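TonB-dependent siderophore receptor (Pseudomonas aeruginosa 39016, PDB 5NEC) probably imports iron-loaded siderophores across the outer membrane, as a plugged beta-barrel receptor energised by TonB. Local coordinates at residues 31-36 / 58-63. Residues are numbered along the deposited sequence; the frame is centred on the assembly and turned at random.
Sequences TTYNVD and PKQVIK
The ring of Tyr33 lies across Val61, whose CG2, the branch anti to the carbonyl carbon, sits under one face in a CH-pi contact, 3.7 Å from the ring centroid and 15° off the ring normal. Gln60 CG meets the rim of the same ring near its plane, 3.9 Å from Tyr33 CE1, and the Gln60 amide is nearly coplanar with the ring, 12° apart. Gln60 leaves the helix with CG anti to its own backbone N (chi1 -161°) and then bends, running alongside Thr31; its CG lies 3.5 Å from Thr31 O. Pro58, at the N-cap of the helix, puts CG 3.5 Å from Thr32 O, and its CB meets Val35 CG2 at 3.8 Å. Thr32 OG1 donates to Asn34 O within its own segment (2.7 Å). Tyr33, Pro58 and Val61 all touch Phe599 of barrel strand 596-609, whose Lys597 makes a cation-pi contact with Tyr33; Tyr33 OH is also hydrogen-bonded to Trp644 NE1. With no hydrogen bond directly between them, the two segments meet through van der Waals and CH-pi contact and so depend on fit of shape, while the Asp64 carboxylate ties their polar ends, OD2 to Tyr33 OH and OD1 to Gln60 NE2.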
ATOM      1  N   THR A  31       5.265 -12.368 -18.543  1.00 78.64           N
ATOM      2  CA  THR A  31       6.561 -11.800 -18.135  1.00 75.23           C
ATOM      3  C   THR A  31       6.706 -10.297 -18.437  1.00 71.28           C
ATOM      4  O   THR A  31       7.787  -9.737 -18.279  1.00 71.49           O
ATOM      5  CB  THR A  31       7.748 -12.528 -18.832  1.00 76.82           C
ATOM      6  OG1 THR A  31       7.774 -12.193 -20.228  1.00 75.92           O
ATOM      7  CG2 THR A  31       7.658 -14.049 -18.669  1.00 77.86           C
ATOM      8  N   THR A  32       5.642  -9.647 -18.888  1.00 67.94           N
ATOM      9  CA  THR A  32       5.720  -8.236 -19.244  1.00 66.70           C
ATOM     10  C   THR A  32       5.968  -7.320 -18.021  1.00 65.35           C
ATOM     11  O   THR A  32       5.459  -7.568 -16.915  1.00 63.52           O
ATOM     12  CB  THR A  32       4.446  -7.787 -20.002  1.00 68.24           C
ATOM     13  OG1 THR A  32       4.666  -6.504 -20.603  1.00 68.11           O
ATOM     14  CG2 THR A  32       3.208  -7.727 -19.079  1.00 68.25           C
ATOM     15  N   TYR A  33       6.771  -6.286 -18.250  1.00 64.03           N
ATOM     16  CA  TYR A  33       6.957  -5.173 -17.320  1.00 63.32           C
ATOM     17  C   TYR A  33       6.024  -4.000 -17.619  1.00 64.49           C
ATOM     18  O   TYR A  33       6.003  -3.034 -16.861  1.00 64.56           O
ATOM     19  CB  TYR A  33       8.413  -4.687 -17.353  1.00 61.30           C
ATOM     20  CG  TYR A  33       9.382  -5.428 -16.456  1.00 59.63           C
ATOM     21  CD1 TYR A  33       9.093  -6.688 -15.914  1.00 58.06           C
ATOM     22  CD2 TYR A  33      10.629  -4.863 -16.170  1.00 59.20           C
ATOM     23  CE1 TYR A  33      10.010  -7.338 -15.104  1.00 57.51           C
ATOM     24  CE2 TYR A  33      11.550  -5.518 -15.377  1.00 56.90           C
ATOM     25  CZ  TYR A  33      11.237  -6.748 -14.850  1.00 56.39           C
ATOM     26  OH  TYR A  33      12.155  -7.375 -14.059  1.00 56.63           O
ATOM     27  N   ASN A  34       5.264  -4.084 -18.709  1.00 68.59           N
ATOM     28  CA  ASN A  34       4.250  -3.082 -19.041  1.00 72.26           C
ATOM     29  C   ASN A  34       2.882  -3.733 -19.180  1.00 73.69           C
ATOM     30  O   ASN A  34       2.740  -4.723 -19.886  1.00 78.31           O
ATOM     31  CB  ASN A  34       4.587  -2.361 -20.343  1.00 74.26           C
ATOM     32  CG  ASN A  34       3.609  -1.233 -20.645  1.00 75.36           C
ATOM     33  OD1 ASN A  34       3.753  -0.134 -20.124  1.00 75.84           O
ATOM     34  ND2 ASN A  34       2.586  -1.512 -21.459  1.00 75.40           N
ATOM     35  N   VAL A  35       1.888  -3.152 -18.515  1.00 71.76           N
ATOM     36  CA  VAL A  35       0.504  -3.586 -18.601  1.00 71.21           C
ATOM     37  C   VAL A  35      -0.257  -2.415 -19.222  1.00 73.68           C
ATOM     38  O   VAL A  35      -0.215  -1.291 -18.712  1.00 73.82           O
ATOM     39  CB  VAL A  35      -0.029  -3.983 -17.204  1.00 69.02           C
ATOM     40  CG1 VAL A  35      -1.554  -4.045 -17.157  1.00 68.31           C
ATOM     41  CG2 VAL A  35       0.568  -5.322 -16.790  1.00 68.35           C
ATOM     42  N   ASP A  36      -0.942  -2.686 -20.328  1.00 76.63           N
ATOM     43  CA  ASP A  36      -1.514  -1.620 -21.174  1.00 80.81           C
ATOM     44  C   ASP A  36      -2.980  -1.272 -20.860  1.00 80.19           C
ATOM     45  O   ASP A  36      -3.521  -0.302 -21.405  1.00 79.31           O
ATOM     46  CB  ASP A  36      -1.317  -1.940 -22.678  1.00 82.37           C
ATOM     47  CG  ASP A  36      -1.999  -3.254 -23.128  1.00 83.37           C
ATOM     48  OD1 ASP A  36      -3.064  -3.635 -22.585  1.00 82.64           O
ATOM     49  OD2 ASP A  36      -1.461  -3.904 -24.058  1.00 87.77           O
ATOM     50  N   PRO A  58       3.339  -4.824 -12.456  1.00 52.74           N
ATOM     51  CA  PRO A  58       2.904  -6.133 -12.937  1.00 54.04           C
ATOM     52  C   PRO A  58       3.486  -7.296 -12.150  1.00 55.63           C
ATOM     53  O   PRO A  58       4.506  -7.148 -11.467  1.00 55.19           O
ATOM     54  CB  PRO A  58       3.418  -6.161 -14.367  1.00 54.64           C
ATOM     55  CG  PRO A  58       4.664  -5.346 -14.316  1.00 55.17           C
ATOM     56  CD  PRO A  58       4.474  -4.310 -13.246  1.00 53.88           C
ATOM     57  N   LYS A  59       2.827  -8.442 -12.279  1.00 59.33           N
ATOM     58  CA  LYS A  59       3.236  -9.704 -11.662  1.00 62.73           C
ATOM     59  C   LYS A  59       4.741  -9.960 -11.708  1.00 61.34           C
ATOM     60  O   LYS A  59       5.337 -10.370 -10.718  1.00 59.17           O
ATOM     61  CB  LYS A  59       2.522 -10.862 -12.374  1.00 65.66           C
ATOM     62  CG  LYS A  59       2.664 -12.224 -11.697  1.00 69.78           C
ATOM     63  CD  LYS A  59       2.493 -13.376 -12.680  1.00 73.82           C
ATOM     64  CE  LYS A  59       1.081 -13.429 -13.233  1.00 76.12           C
ATOM     65  NZ  LYS A  59       0.966 -14.155 -14.525  1.00 78.09           N
ATOM     66  N   GLN A  60       5.338  -9.736 -12.874  1.00 61.07           N
ATOM     67  CA  GLN A  60       6.726 -10.102 -13.121  1.00 59.35           C
ATOM     68  C   GLN A  60       7.691  -9.242 -12.322  1.00 59.44           C
ATOM     69  O   GLN A  60       8.733  -9.747 -11.897  1.00 59.92           O
ATOM     70  CB  GLN A  60       7.064 -10.008 -14.617  1.00 61.15           C
ATOM     71  CG  GLN A  60       8.306 -10.792 -15.029  1.00 61.86           C
ATOM     72  CD  GLN A  60       8.228 -12.253 -14.633  1.00 62.58           C
ATOM     73  OE1 GLN A  60       7.194 -12.892 -14.772  1.00 65.50           O
ATOM     74  NE2 GLN A  60       9.307 -12.769 -14.094  1.00 63.62           N
ATOM     75  N   VAL A  61       7.351  -7.963 -12.120  1.00 55.68           N
ATOM     76  CA  VAL A  61       8.147  -7.085 -11.257  1.00 54.19           C
ATOM     77  C   VAL A  61       8.066  -7.541  -9.794  1.00 51.20           C
ATOM     78  O   VAL A  61       9.080  -7.552  -9.096  1.00 48.00           O
ATOM     79  CB  VAL A  61       7.772  -5.593 -11.441  1.00 53.36           C
ATOM     80  CG1 VAL A  61       8.423  -4.709 -10.388  1.00 54.04           C
ATOM     81  CG2 VAL A  61       8.213  -5.117 -12.815  1.00 54.42           C
ATOM     82  N   ILE A  62       6.870  -7.946  -9.362  1.00 50.52           N
ATOM     83  CA  ILE A  62       6.647  -8.488  -8.015  1.00 48.74           C
ATOM     84  C   ILE A  62       7.504  -9.737  -7.785  1.00 48.83           C
ATOM     85  O   ILE A  62       8.137  -9.856  -6.742  1.00 46.84           O
ATOM     86  CB  ILE A  62       5.141  -8.768  -7.754  1.00 48.66           C
ATOM     87  CG1 ILE A  62       4.349  -7.453  -7.763  1.00 48.58           C
ATOM     88  CG2 ILE A  62       4.916  -9.506  -6.427  1.00 47.87           C
ATOM     89  CD1 ILE A  62       2.852  -7.623  -7.949  1.00 49.34           C
ATOM     90  N   LYS A  63       7.553 -10.638  -8.767  1.00 52.13           N
ATOM     91  CA  LYS A  63       8.408 -11.839  -8.692  1.00 55.58           C
ATOM     92  C   LYS A  63       9.905 -11.523  -8.787  1.00 53.43           C
ATOM     93  O   LYS A  63      10.665 -12.040  -8.003  1.00 50.85           O
ATOM     94  CB  LYS A  63       8.055 -12.844  -9.789  1.00 60.61           C
ATOM     95  CG  LYS A  63       6.674 -13.441  -9.644  1.00 65.92           C
ATOM     96  CD  LYS A  63       6.476 -14.606 -10.608  1.00 70.24           C
ATOM     97  CE  LYS A  63       5.039 -15.128 -10.576  1.00 72.74           C
ATOM     98  NZ  LYS A  63       4.700 -15.881 -11.822  1.00 74.26           N
TER